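Local atomic coordinates of N-acetylneuraminate lyase (Fusobacterium nucleatum subsp. nucleatum ATCC 25586, PDB entry 5ZKA), a protein that is a lyase of the dihydrodipicolinate synthetase family, built on a TIM barrel of parallel strands surrounded by helices. Residues F77-I81 against Y108-Y114; L117-P122 against Y135-I139; F129-K133 against Q164-L168; L187-R191 against A210-D216. All coordinates share one frame; numbering follows the deposited sequence.

Overall arrangement
The four contacts lie round the TIM barrel. Interaction 1 packs helix 70-84 against helix 99-112. Interaction 2 packs strand 117-120 against helix 129-143, and its centre is about 17 Å from that of interaction 1. Interaction 3 uses the same helix 129-143 and joins it to helix 162-169. The segments of interactions 2 and 3 alternate along the chain, and their centres are about 11 Å apart. Interaction 4, last in the chain, joins helix 184-193 to the end of helix 207-212, with its centre about 20 Å from that of interaction 3. Val-109 touches Leu-117, Tyr-136 touches Leu-168 and Phe-165 touches Val-190. Packing therefore passes from each contact to the next through this part of the barrel.

Interaction 1. Residues F77-I81 against Y108-Y114; sequences FEIAI and YVTKLGY
Phe-77 meets Val-109 and Tyr-114 in the tight, buried part of this contact, where helix 70-84 runs beside helix 99-112 at 24° between the short segments. Val-109 CG1 sits over one face of the Phe-77 ring, 3.6 Å from the ring centroid, in a CH-pi contact. The edge of the same ring points at the face of Tyr-114. This is an edge-to-face pair with planes 80° apart. Tyr-114 also gives its hydroxyl to the backbone. Tyr-114 OH donates to Phe-77 O at 2.8 Å, in the carbonyl plane and on a lone pair. Ile-81 CD1 lies over the Tyr-114 ring, 4.2 Å from its centroid. Ile-81 CD1 is also 3.6 Å from Gly-113 C. Gly-113 has positive phi and ends helix 99-112 in a Schellman motif, so the chain turns close beside Ile-81. Ala-92 and Val-58 of the barrel strands back this core.

The outer side is looser and partly exposed. Leu-112 CD1 rests 3.8 Å from Glu-78 N. A chi1 of 180° points the Tyr-108 ring directly away from its own backbone N and across to Glu-78. Tyr-108 OH donates to Glu-78 OE2 at 2.6 Å and comes from well above the carboxylate plane. Glu-78 OE1 has a salt bridge to Arg-75, and Lys-74 makes a cation-pi contact with the Tyr-108 ring. Two phenol hydroxyls thus bond across the helix pair, one to a buried backbone carbonyl and one to a carboxylate. The salt bridge to Arg-75 probably favours a charged Glu-78.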
loop_
_atom_site.group_PDB
_atom_site.type_symbol
_atom_site.label_atom_id
_atom_site.label_comp_id
_atom_site.label_asym_id
_atom_site.label_seq_id
_atom_site.Cartn_x
_atom_site.Cartn_y
_atom_site.Cartn_z
ATOM N N PHE A 77 -19.136 24.231 -12.039
ATOM C CA PHE A 77 -18.843 24.880 -10.762
ATOM C C PHE A 77 -20.010 25.743 -10.298
ATOM O O PHE A 77 -20.310 25.794 -9.098
ATOM C CB PHE A 77 -17.584 25.742 -10.867
ATOM C CG PHE A 77 -16.297 24.959 -10.946
ATOM C CD1 PHE A 77 -15.954 24.035 -9.966
ATOM C CD2 PHE A 77 -15.404 25.192 -11.976
ATOM C CE1 PHE A 77 -14.762 23.327 -10.043
ATOM C CE2 PHE A 77 -14.193 24.492 -12.049
ATOM C CZ PHE A 77 -13.876 23.561 -11.083
ATOM N N GLU A 78 -20.656 26.459 -11.226
ATOM C CA GLU A 78 -21.804 27.298 -10.855
ATOM C C GLU A 78 -22.937 26.471 -10.266
ATOM O O GLU A 78 -23.510 26.820 -9.226
ATOM C CB GLU A 78 -22.353 28.056 -12.064
ATOM C CG GLU A 78 -21.411 28.912 -12.817
ATOM C CD GLU A 78 -22.064 29.475 -14.065
ATOM O OE1 GLU A 78 -23.312 29.608 -14.076
ATOM O OE2 GLU A 78 -21.332 29.765 -15.039
ATOM N N ILE A 79 -23.331 25.415 -10.973
ATOM C CA ILE A 79 -24.450 24.591 -10.530
ATOM C C ILE A 79 -24.130 23.937 -9.192
ATOM O O ILE A 79 -24.951 23.941 -8.267
ATOM C CB ILE A 79 -24.795 23.549 -11.610
ATOM C CG1 ILE A 79 -25.300 24.263 -12.869
ATOM C CG2 ILE A 79 -25.834 22.535 -11.102
ATOM C CD1 ILE A 79 -25.164 23.432 -14.130
ATOM N N ALA A 80 -22.915 23.393 -9.057
ATOM C CA ALA A 80 -22.581 22.632 -7.856
ATOM C C ALA A 80 -22.739 23.480 -6.598
ATOM O O ALA A 80 -23.380 23.053 -5.630
ATOM C CB ALA A 80 -21.161 22.068 -7.958
ATOM N N ILE A 81 -22.178 24.696 -6.593
ATOM C CA ILE A 81 -22.277 25.505 -5.380
ATOM C C ILE A 81 -23.681 26.092 -5.218
ATOM O O ILE A 81 -24.129 26.345 -4.090
ATOM C CB ILE A 81 -21.183 26.589 -5.365
ATOM C CG1 ILE A 81 -21.061 27.199 -3.964
ATOM C CG2 ILE A 81 -21.437 27.662 -6.415
ATOM C CD1 ILE A 81 -19.795 27.993 -3.763
ATOM N N TYR A 108 -12.392 32.389 -10.816
ATOM C CA TYR A 108 -13.829 32.314 -11.041
ATOM C C TYR A 108 -14.530 31.554 -9.916
ATOM O O TYR A 108 -15.567 32.001 -9.409
ATOM C CB TYR A 108 -14.101 31.663 -12.394
ATOM C CG TYR A 108 -15.566 31.525 -12.724
ATOM C CD1 TYR A 108 -16.274 32.589 -13.267
ATOM C CD2 TYR A 108 -16.238 30.327 -12.505
ATOM C CE1 TYR A 108 -17.610 32.467 -13.575
ATOM C CE2 TYR A 108 -17.570 30.198 -12.814
ATOM C CZ TYR A 108 -18.249 31.269 -13.345
ATOM O OH TYR A 108 -19.577 31.143 -13.652
ATOM N N VAL A 109 -13.979 30.409 -9.500
ATOM C CA VAL A 109 -14.653 29.665 -8.441
ATOM C C VAL A 109 -14.463 30.344 -7.093
ATOM O O VAL A 109 -15.332 30.250 -6.216
ATOM C CB VAL A 109 -14.193 28.199 -8.414
ATOM C CG1 VAL A 109 -14.414 27.574 -9.776
ATOM C CG2 VAL A 109 -12.727 28.073 -7.995
ATOM N N THR A 110 -13.350 31.051 -6.900
ATOM C CA THR A 110 -13.195 31.822 -5.672
ATOM C C THR A 110 -14.280 32.888 -5.566
ATOM O O THR A 110 -14.875 33.070 -4.497
ATOM C CB THR A 110 -11.792 32.430 -5.619
ATOM O OG1 THR A 110 -10.828 31.369 -5.615
ATOM C CG2 THR A 110 -11.606 33.264 -4.372
ATOM N N LYS A 111 -14.590 33.558 -6.684
ATOM C CA LYS A 111 -15.659 34.553 -6.699
ATOM C C LYS A 111 -17.022 33.916 -6.443
ATOM O O LYS A 111 -17.896 34.537 -5.825
ATOM C CB LYS A 111 -15.648 35.304 -8.036
ATOM C CG LYS A 111 -16.715 36.395 -8.169
ATOM C CD LYS A 111 -16.629 37.097 -9.517
ATOM C CE LYS A 111 -17.657 38.227 -9.643
ATOM N NZ LYS A 111 -19.022 37.731 -9.981
ATOM N N LEU A 112 -17.230 32.683 -6.921
ATOM C CA LEU A 112 -18.482 31.972 -6.665
ATOM C C LEU A 112 -18.652 31.619 -5.194
ATOM O O LEU A 112 -19.782 31.429 -4.743
ATOM C CB LEU A 112 -18.556 30.688 -7.504
ATOM C CG LEU A 112 -18.819 30.768 -9.014
ATOM C CD1 LEU A 112 -18.807 29.377 -9.620
ATOM C CD2 LEU A 112 -20.122 31.483 -9.362
ATOM N N GLY A 113 -17.562 31.511 -4.443
ATOM C CA GLY A 113 -17.670 31.227 -3.025
ATOM C C GLY A 113 -17.008 29.937 -2.582
ATOM O O GLY A 113 -17.125 29.547 -1.416
ATOM N N TYR A 114 -16.320 29.254 -3.491
ATOM C CA TYR A 114 -15.531 28.098 -3.092
ATOM C C TYR A 114 -14.382 28.552 -2.201
ATOM O O TYR A 114 -13.720 29.555 -2.477
ATOM C CB TYR A 114 -14.981 27.358 -4.308
ATOM C CG TYR A 114 -15.987 26.544 -5.099
ATOM C CD1 TYR A 114 -16.824 27.156 -6.031
ATOM C CD2 TYR A 114 -16.075 25.160 -4.940
ATOM C CE1 TYR A 114 -17.736 26.423 -6.767
ATOM C CE2 TYR A 114 -16.977 24.414 -5.680
ATOM C CZ TYR A 114 -17.806 25.051 -6.593
ATOM O OH TYR A 114 -18.703 24.315 -7.338
#

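Interaction 2. Residues L117-P122 against Y135-I139; sequences LSAVTP and YYETI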
loop_
_atom_site.group_PDB
_atom_site.type_symbol
_atom_site.label_atom_id
_atom_site.label_comp_id
_atom_site.label_asym_id
_atom_site.label_seq_id
_atom_site.Cartn_x
_atom_site.Cartn_y
_atom_site.Cartn_z
ATOM N N LEU A 117 -9.317 25.237 -3.194
ATOM C CA LEU A 117 -8.988 24.786 -4.537
ATOM C C LEU A 117 -8.190 23.498 -4.464
ATOM O O LEU A 117 -7.630 23.144 -3.427
ATOM C CB LEU A 117 -8.150 25.827 -5.294
ATOM C CG LEU A 117 -8.660 27.263 -5.402
ATOM C CD1 LEU A 117 -7.666 28.105 -6.221
ATOM C CD2 LEU A 117 -10.022 27.272 -6.041
ATOM N N SER A 118 -8.138 22.810 -5.598
ATOM C CA SER A 118 -7.212 21.711 -5.814
ATOM C C SER A 118 -6.674 21.845 -7.229
ATOM O O SER A 118 -7.281 22.500 -8.077
ATOM C CB SER A 118 -7.891 20.347 -5.608
ATOM O OG SER A 118 -6.940 19.313 -5.472
ATOM N N ALA A 119 -5.517 21.240 -7.489
ATOM C CA ALA A 119 -4.962 21.327 -8.836
ATOM C C ALA A 119 -4.074 20.122 -9.085
ATOM O O ALA A 119 -3.118 19.894 -8.337
ATOM C CB ALA A 119 -4.173 22.625 -9.030
ATOM N N VAL A 120 -4.380 19.368 -10.146
ATOM C CA VAL A 120 -3.523 18.251 -10.519
ATOM C C VAL A 120 -2.134 18.778 -10.888
ATOM O O VAL A 120 -1.978 19.912 -11.355
ATOM C CB VAL A 120 -4.150 17.460 -11.679
ATOM C CG1 VAL A 120 -4.352 18.361 -12.898
ATOM C CG2 VAL A 120 -3.306 16.224 -12.023
ATOM N N THR A 121 -1.107 17.960 -10.654
ATOM C CA THR A 121 0.215 18.339 -11.126
ATOM C C THR A 121 0.164 18.567 -12.638
ATOM O O THR A 121 -0.486 17.801 -13.357
ATOM C CB THR A 121 1.251 17.262 -10.786
ATOM O OG1 THR A 121 0.844 16.006 -11.344
ATOM C CG2 THR A 121 1.392 17.115 -9.269
ATOM N N PRO A 122 0.796 19.622 -13.154
ATOM C CA PRO A 122 0.787 19.816 -14.610
ATOM C C PRO A 122 1.459 18.625 -15.282
ATOM O O PRO A 122 2.433 18.074 -14.770
ATOM C CB PRO A 122 1.578 21.119 -14.810
ATOM C CG PRO A 122 2.405 21.250 -13.595
ATOM C CD PRO A 122 1.636 20.618 -12.466
ATOM N N TYR A 135 3.879 26.674 -10.537
ATOM C CA TYR A 135 2.479 26.504 -10.914
ATOM C C TYR A 135 1.577 26.572 -9.691
ATOM O O TYR A 135 0.611 27.343 -9.662
ATOM C CB TYR A 135 2.354 25.180 -11.667
ATOM C CG TYR A 135 1.015 24.489 -11.805
ATOM C CD1 TYR A 135 0.532 23.645 -10.806
ATOM C CD2 TYR A 135 0.292 24.579 -12.990
ATOM C CE1 TYR A 135 -0.661 22.964 -10.957
ATOM C CE2 TYR A 135 -0.906 23.883 -13.154
ATOM C CZ TYR A 135 -1.374 23.087 -12.133
ATOM O OH TYR A 135 -2.547 22.383 -12.289
ATOM N N TYR A 136 1.905 25.803 -8.650
ATOM C CA TYR A 136 1.092 25.818 -7.437
ATOM C C TYR A 136 1.123 27.183 -6.771
ATOM O O TYR A 136 0.079 27.725 -6.390
ATOM C CB TYR A 136 1.572 24.739 -6.474
ATOM C CG TYR A 136 1.041 23.374 -6.856
ATOM C CD1 TYR A 136 -0.334 23.123 -6.860
ATOM C CD2 TYR A 136 1.903 22.349 -7.235
ATOM C CE1 TYR A 136 -0.834 21.875 -7.219
ATOM C CE2 TYR A 136 1.415 21.105 -7.592
ATOM C CZ TYR A 136 0.043 20.881 -7.584
ATOM O OH TYR A 136 -0.464 19.658 -7.943
ATOM N N GLU A 137 2.315 27.760 -6.623
ATOM C CA GLU A 137 2.409 29.042 -5.937
ATOM C C GLU A 137 1.695 30.133 -6.713
ATOM O O GLU A 137 1.135 31.053 -6.106
ATOM C CB GLU A 137 3.876 29.413 -5.705
ATOM C CG GLU A 137 4.648 28.326 -4.977
ATOM C CD GLU A 137 5.406 28.837 -3.778
ATOM O OE1 GLU A 137 6.594 29.192 -3.933
ATOM O OE2 GLU A 137 4.812 28.871 -2.679
ATOM N N THR A 138 1.705 30.043 -8.046
ATOM C CA THR A 138 1.044 31.054 -8.862
ATOM C C THR A 138 -0.470 30.992 -8.692
ATOM O O THR A 138 -1.130 32.028 -8.550
ATOM C CB THR A 138 1.434 30.881 -10.335
ATOM O OG1 THR A 138 2.839 31.132 -10.503
ATOM C CG2 THR A 138 0.634 31.818 -11.230
ATOM N N ILE A 139 -1.044 29.788 -8.702
ATOM C CA ILE A 139 -2.487 29.694 -8.506
ATOM C C ILE A 139 -2.872 30.258 -7.147
ATOM O O ILE A 139 -3.866 30.985 -7.019
ATOM C CB ILE A 139 -2.966 28.240 -8.678
ATOM C CG1 ILE A 139 -2.581 27.715 -10.067
ATOM C CG2 ILE A 139 -4.480 28.162 -8.458
ATOM C CD1 ILE A 139 -2.750 26.195 -10.238
#
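Tyr-135 and Tyr-136 both reach from helix 129-143 to strand 117-120, but they present different sides. Tyr-135 CD1 lies over one face of the Tyr-136 ring. Tyr-135 lies with one face against Pro-122, whose CD is 3.7 Å from the ring centroid in a CH-pi contact. Ile-139 CD1 covers the opposite face. The OH of Tyr-135 makes a weak hydrogen bond to Val-120 O at 2.7 Å, and it is also bonded to Ser-96 N. Tyr-136 meets the strand with its ring edge. Its side chain leaves beside the backbone N (chi1 -80°), and from there the ring runs toward Ala-119. Tyr-136 OH donates to Ala-119 O at 2.7 Å, with the donor tilted 27° from the carbonyl plane. Thr-121 CG2 is 3.4 Å from the same Tyr-136 OH. Ala-119 CB fills the middle, touching both tyrosines and Ile-139 CD1. Further back, Leu-117 CD1 meets Ile-139 CG2 at 3.9 Å.

The pair is the first half of a beta-alpha-beta crossover from strand 117-120 through helix 129-143 to strand 147-150. Leu-99 of helix 99-112 packs on Tyr-135 and Ile-139. Ile-149 of strand 147-150 packs on Tyr-136.

Interaction 3. Residues F129-K133 against Q164-L168; sequences FSEIK and QFGEL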
loop_
_atom_site.group_PDB
_atom_site.type_symbol
_atom_site.label_atom_id
_atom_site.label_comp_id
_atom_site.label_asym_id
_atom_site.label_seq_id
_atom_site.Cartn_x
_atom_site.Cartn_y
_atom_site.Cartn_z
ATOM N N PHE A 129 10.601 20.001 -11.197
ATOM C CA PHE A 129 9.893 20.325 -9.964
ATOM C C PHE A 129 9.798 21.829 -9.745
ATOM O O PHE A 129 8.783 22.319 -9.235
ATOM C CB PHE A 129 10.536 19.677 -8.745
ATOM C CG PHE A 129 9.845 20.063 -7.480
ATOM C CD1 PHE A 129 8.578 19.557 -7.199
ATOM C CD2 PHE A 129 10.406 20.994 -6.619
ATOM C CE1 PHE A 129 7.910 19.933 -6.050
ATOM C CE2 PHE A 129 9.736 21.379 -5.467
ATOM C CZ PHE A 129 8.489 20.849 -5.185
ATOM N N SER A 130 10.844 22.581 -10.092
ATOM C CA SER A 130 10.763 24.026 -9.912
ATOM C C SER A 130 9.591 24.609 -10.690
ATOM O O SER A 130 8.962 25.573 -10.240
ATOM C CB SER A 130 12.060 24.702 -10.357
ATOM O OG SER A 130 12.147 24.720 -11.771
ATOM N N GLU A 131 9.279 24.034 -11.853
ATOM C CA GLU A 131 8.144 24.527 -12.628
ATOM C C GLU A 131 6.825 24.131 -11.984
ATOM O O GLU A 131 5.880 24.927 -11.957
ATOM C CB GLU A 131 8.249 24.022 -14.065
ATOM C CG GLU A 131 9.447 24.649 -14.763
ATOM C CD GLU A 131 9.865 23.963 -16.052
ATOM O OE1 GLU A 131 9.607 22.749 -16.209
ATOM O OE2 GLU A 131 10.477 24.656 -16.900
ATOM N N ILE A 132 6.751 22.913 -11.441
ATOM C CA ILE A 132 5.556 22.470 -10.724
ATOM C C ILE A 132 5.297 23.361 -9.515
ATOM O O ILE A 132 4.146 23.711 -9.209
ATOM C CB ILE A 132 5.718 20.995 -10.316
ATOM C CG1 ILE A 132 5.643 20.094 -11.555
ATOM C CG2 ILE A 132 4.708 20.609 -9.257
ATOM C CD1 ILE A 132 5.989 18.637 -11.293
ATOM N N LYS A 133 6.365 23.737 -8.807
ATOM C CA LYS A 133 6.227 24.600 -7.638
ATOM C C LYS A 133 5.697 25.971 -8.038
ATOM O O LYS A 133 4.801 26.523 -7.386
ATOM C CB LYS A 133 7.585 24.733 -6.933
ATOM C CG LYS A 133 7.537 25.506 -5.618
ATOM C CD LYS A 133 8.886 25.416 -4.896
ATOM C CE LYS A 133 8.921 26.308 -3.670
ATOM N NZ LYS A 133 10.316 26.582 -3.230
ATOM N N GLN A 164 10.238 17.169 -1.852
ATOM C CA GLN A 164 9.469 18.027 -2.745
ATOM C C GLN A 164 8.130 18.417 -2.116
ATOM O O GLN A 164 7.724 19.583 -2.191
ATOM C CB GLN A 164 9.288 17.320 -4.085
ATOM C CG GLN A 164 10.620 17.186 -4.839
ATOM C CD GLN A 164 10.510 16.393 -6.123
ATOM O OE1 GLN A 164 9.606 15.575 -6.294
ATOM N NE2 GLN A 164 11.426 16.654 -7.052
ATOM N N PHE A 165 7.438 17.471 -1.465
ATOM C CA PHE A 165 6.245 17.846 -0.705
ATOM C C PHE A 165 6.582 18.903 0.339
ATOM O O PHE A 165 5.822 19.859 0.539
ATOM C CB PHE A 165 5.616 16.623 -0.026
ATOM C CG PHE A 165 4.695 15.832 -0.911
ATOM C CD1 PHE A 165 3.505 16.378 -1.378
ATOM C CD2 PHE A 165 5.020 14.532 -1.278
ATOM C CE1 PHE A 165 2.651 15.642 -2.195
ATOM C CE2 PHE A 165 4.175 13.785 -2.088
ATOM C CZ PHE A 165 2.984 14.349 -2.556
ATOM N N GLY A 166 7.722 18.752 1.015
ATOM C CA GLY A 166 8.132 19.751 1.992
ATOM C C GLY A 166 8.277 21.139 1.404
ATOM O O GLY A 166 7.898 22.127 2.035
ATOM N N GLU A 167 8.827 21.238 0.189
ATOM C CA GLU A 167 8.964 22.544 -0.449
ATOM C C GLU A 167 7.599 23.173 -0.704
ATOM O O GLU A 167 7.384 24.355 -0.413
ATOM C CB GLU A 167 9.750 22.416 -1.753
ATOM C CG GLU A 167 11.249 22.217 -1.572
ATOM C CD GLU A 167 12.019 22.452 -2.867
ATOM O OE1 GLU A 167 11.841 23.526 -3.476
ATOM O OE2 GLU A 167 12.779 21.553 -3.283
ATOM N N LEU A 168 6.655 22.394 -1.236
ATOM C CA LEU A 168 5.315 22.925 -1.465
ATOM C C LEU A 168 4.643 23.301 -0.151
ATOM O O LEU A 168 4.039 24.373 -0.038
ATOM C CB LEU A 168 4.473 21.907 -2.234
ATOM C CG LEU A 168 5.016 21.583 -3.628
ATOM C CD1 LEU A 168 4.211 20.470 -4.277
ATOM C CD2 LEU A 168 5.029 22.828 -4.518
#
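The Phe-129 ring and the Gln-164 amide lie stacked, with planes only 11° apart. Gln-164 covers one face of the ring along much of its length. Gln-164 CB is 3.9 Å from the centroid of the Phe-129 ring in a CH-pi contact, offset toward the rim. Gln-164 NE2 lies 3.6 Å from Phe-129 CB. The amide is held by a hydrogen bond from Ser-161 N to Gln-164 OE1. At the ring edge stands the carboxylate of Glu-167, with OE1 3.6 Å from Phe-129 CE2. Its plane is steeply turned against the ring. Leu-168 CG comes to another part of the edge, 3.9 Å from Phe-129 CZ. In the phenylalanine a chi1 of 177° leaves CG trans to N, which sends the ring across to the other helix.

One turn later Lys-133 follows the same course with a fully extended chain. Its aliphatic part runs alongside Leu-168 CD2, which is 3.8 Å from Lys-133 CG. Lys-133 NZ forms a salt bridge with Glu-167 OE1 at 3.4 Å. The hydrogen bond in it is weak and long.

The contact joins the N-terminal turn of helix 129-143 to helix 162-169, near the protein surface. The two segments run at 30° to each other. Met-160 packs on Phe-129 and Leu-168, and Ile-149 of strand 147-150 touches Leu-168 from the barrel side.

Interaction 4. Residues L187-R191 against A210-D216; sequences LERVR and ATVLGVD
Arg-191 sets out toward the segment 210-216 with an anti first torsion (chi1 171°), then folds at chi2 (77°) and chi3 (-65°). The two bends swing the guanidinium round to Gly-214 and Asp-216. In this TIM barrel the contact joins helix 184-193 to the end of helix 207-212 and the turn that leads into strand 217-220.

A single nitrogen does the polar work across the contact. Arg-191 NH1 donates to Gly-214 O at 2.9 Å and to Asp-216 OD2, also at 2.9 Å, the latter as a salt bridge. Both acceptors lie near the guanidinium plane. Asp-216 OD2 is met from above its carboxylate plane, with the two flat groups almost perpendicular. Ile-199 N is a second partner of that oxygen. Arg-191 NH2 bonds to Lys-197 O and Phe-194 O, so several bonds fix the guanidinium. Gly-214 has positive phi, and its lack of a side chain lets Arg-191 CD pass close.

The apolar part centres on Leu-187 and Leu-213. Leu-187 CD2 meets Leu-213 CD1 at 3.9 Å and Ala-210 CB at 4.1 Å. Its other methyl, CD1, packs on Val-215 CG1. Leu-213 CD2 also rests on Glu-188 CB at 4.0 Å. Glu-188 turns its carboxylate away to Arg-189, which grips it side-on with NE and NH2, and to a polar side chain of another protein chain. Arg-189 NH1 forms a salt bridge with an acidic side chain of that chain.

Leu-213 O is buried without a polar partner, with Arg-191 CG 3.2 Å away.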
loop_
_atom_site.group_PDB
_atom_site.type_symbol
_atom_site.label_atom_id
_atom_site.label_comp_id
_atom_site.label_asym_id
_atom_site.label_seq_id
_atom_site.Cartn_x
_atom_site.Cartn_y
_atom_site.Cartn_z
ATOM N N LEU A 187 3.178 7.410 2.145
ATOM C CA LEU A 187 2.023 7.969 2.845
ATOM C C LEU A 187 2.331 8.165 4.322
ATOM O O LEU A 187 2.032 9.217 4.893
ATOM C CB LEU A 187 0.791 7.073 2.660
ATOM C CG LEU A 187 -0.479 7.489 3.424
ATOM C CD1 LEU A 187 -0.881 8.939 3.115
ATOM C CD2 LEU A 187 -1.642 6.517 3.165
ATOM N N GLU A 188 2.958 7.169 4.953
ATOM C CA GLU A 188 3.323 7.308 6.358
ATOM C C GLU A 188 4.377 8.397 6.559
ATOM O O GLU A 188 4.341 9.123 7.560
ATOM C CB GLU A 188 3.809 5.951 6.893
ATOM C CG GLU A 188 4.297 5.961 8.353
ATOM C CD GLU A 188 5.715 6.519 8.507
ATOM O OE1 GLU A 188 6.534 6.302 7.589
ATOM O OE2 GLU A 188 5.997 7.183 9.527
ATOM N N ARG A 189 5.337 8.521 5.633
ATOM C CA ARG A 189 6.385 9.536 5.781
ATOM C C ARG A 189 5.818 10.946 5.648
ATOM O O ARG A 189 6.221 11.852 6.383
ATOM C CB ARG A 189 7.493 9.322 4.742
ATOM C CG ARG A 189 8.352 8.064 4.941
ATOM C CD ARG A 189 9.389 8.263 6.045
ATOM N NE ARG A 189 8.822 7.970 7.358
ATOM C CZ ARG A 189 9.392 8.324 8.502
ATOM N NH1 ARG A 189 10.546 8.980 8.500
ATOM N NH2 ARG A 189 8.803 8.035 9.651
ATOM N N VAL A 190 4.882 11.146 4.717
ATOM C CA VAL A 190 4.237 12.455 4.571
ATOM C C VAL A 190 3.411 12.778 5.811
ATOM O O VAL A 190 3.449 13.902 6.317
ATOM C CB VAL A 190 3.378 12.475 3.293
ATOM C CG1 VAL A 190 2.557 13.766 3.219
ATOM C CG2 VAL A 190 4.282 12.341 2.060
ATOM N N ARG A 191 2.675 11.784 6.334
ATOM C CA ARG A 191 1.888 11.996 7.549
ATOM C C ARG A 191 2.771 12.411 8.715
ATOM O O ARG A 191 2.421 13.322 9.475
ATOM C CB ARG A 191 1.100 10.727 7.911
ATOM C CG ARG A 191 0.412 10.777 9.285
ATOM C CD ARG A 191 -0.874 11.624 9.293
ATOM N NE ARG A 191 -0.600 13.043 9.034
ATOM C CZ ARG A 191 -1.508 13.911 8.604
ATOM N NH1 ARG A 191 -2.760 13.510 8.399
ATOM N NH2 ARG A 191 -1.156 15.179 8.364
ATOM N N ALA A 210 -5.212 3.218 4.674
ATOM C CA ALA A 210 -4.905 4.644 4.726
ATOM C C ALA A 210 -5.416 5.281 6.012
ATOM O O ALA A 210 -4.741 6.131 6.601
ATOM C CB ALA A 210 -5.514 5.346 3.511
ATOM N N THR A 211 -6.619 4.895 6.461
ATOM C CA THR A 211 -7.177 5.500 7.667
ATOM C C THR A 211 -6.278 5.273 8.882
ATOM O O THR A 211 -6.088 6.184 9.700
ATOM C CB THR A 211 -8.586 4.955 7.922
ATOM O OG1 THR A 211 -9.396 5.259 6.781
ATOM C CG2 THR A 211 -9.200 5.622 9.144
ATOM N N VAL A 212 -5.700 4.077 9.023
ATOM C CA VAL A 212 -4.893 3.845 10.222
ATOM C C VAL A 212 -3.513 4.487 10.137
ATOM O O VAL A 212 -2.810 4.552 11.158
ATOM C CB VAL A 212 -4.771 2.338 10.530
ATOM C CG1 VAL A 212 -6.175 1.704 10.657
ATOM C CG2 VAL A 212 -3.917 1.611 9.480
ATOM N N LEU A 213 -3.101 4.963 8.961
ATOM C CA LEU A 213 -1.931 5.832 8.832
ATOM C C LEU A 213 -2.275 7.305 9.043
ATOM O O LEU A 213 -1.429 8.169 8.805
ATOM C CB LEU A 213 -1.279 5.660 7.455
ATOM C CG LEU A 213 -0.550 4.325 7.237
ATOM C CD1 LEU A 213 0.067 4.279 5.850
ATOM C CD2 LEU A 213 0.549 4.128 8.287
ATOM N N GLY A 214 -3.504 7.610 9.465
ATOM C CA GLY A 214 -3.845 8.945 9.915
ATOM C C GLY A 214 -4.292 9.929 8.854
ATOM O O GLY A 214 -4.229 11.140 9.104
ATOM N N VAL A 215 -4.762 9.468 7.690
ATOM C CA VAL A 215 -5.306 10.434 6.723
ATOM C C VAL A 215 -6.523 11.142 7.340
ATOM O O VAL A 215 -7.165 10.646 8.272
ATOM C CB VAL A 215 -5.681 9.798 5.372
ATOM C CG1 VAL A 215 -4.458 9.219 4.678
ATOM C CG2 VAL A 215 -6.753 8.737 5.553
ATOM N N ASP A 216 -6.797 12.345 6.840
ATOM C CA ASP A 216 -7.854 13.198 7.373
ATOM C C ASP A 216 -9.175 12.991 6.667
ATOM O O ASP A 216 -10.186 13.574 7.072
ATOM C CB ASP A 216 -7.418 14.658 7.279
ATOM C CG ASP A 216 -6.135 14.908 8.040
ATOM O OD1 ASP A 216 -6.213 15.051 9.277
ATOM O OD2 ASP A 216 -5.050 14.922 7.414
#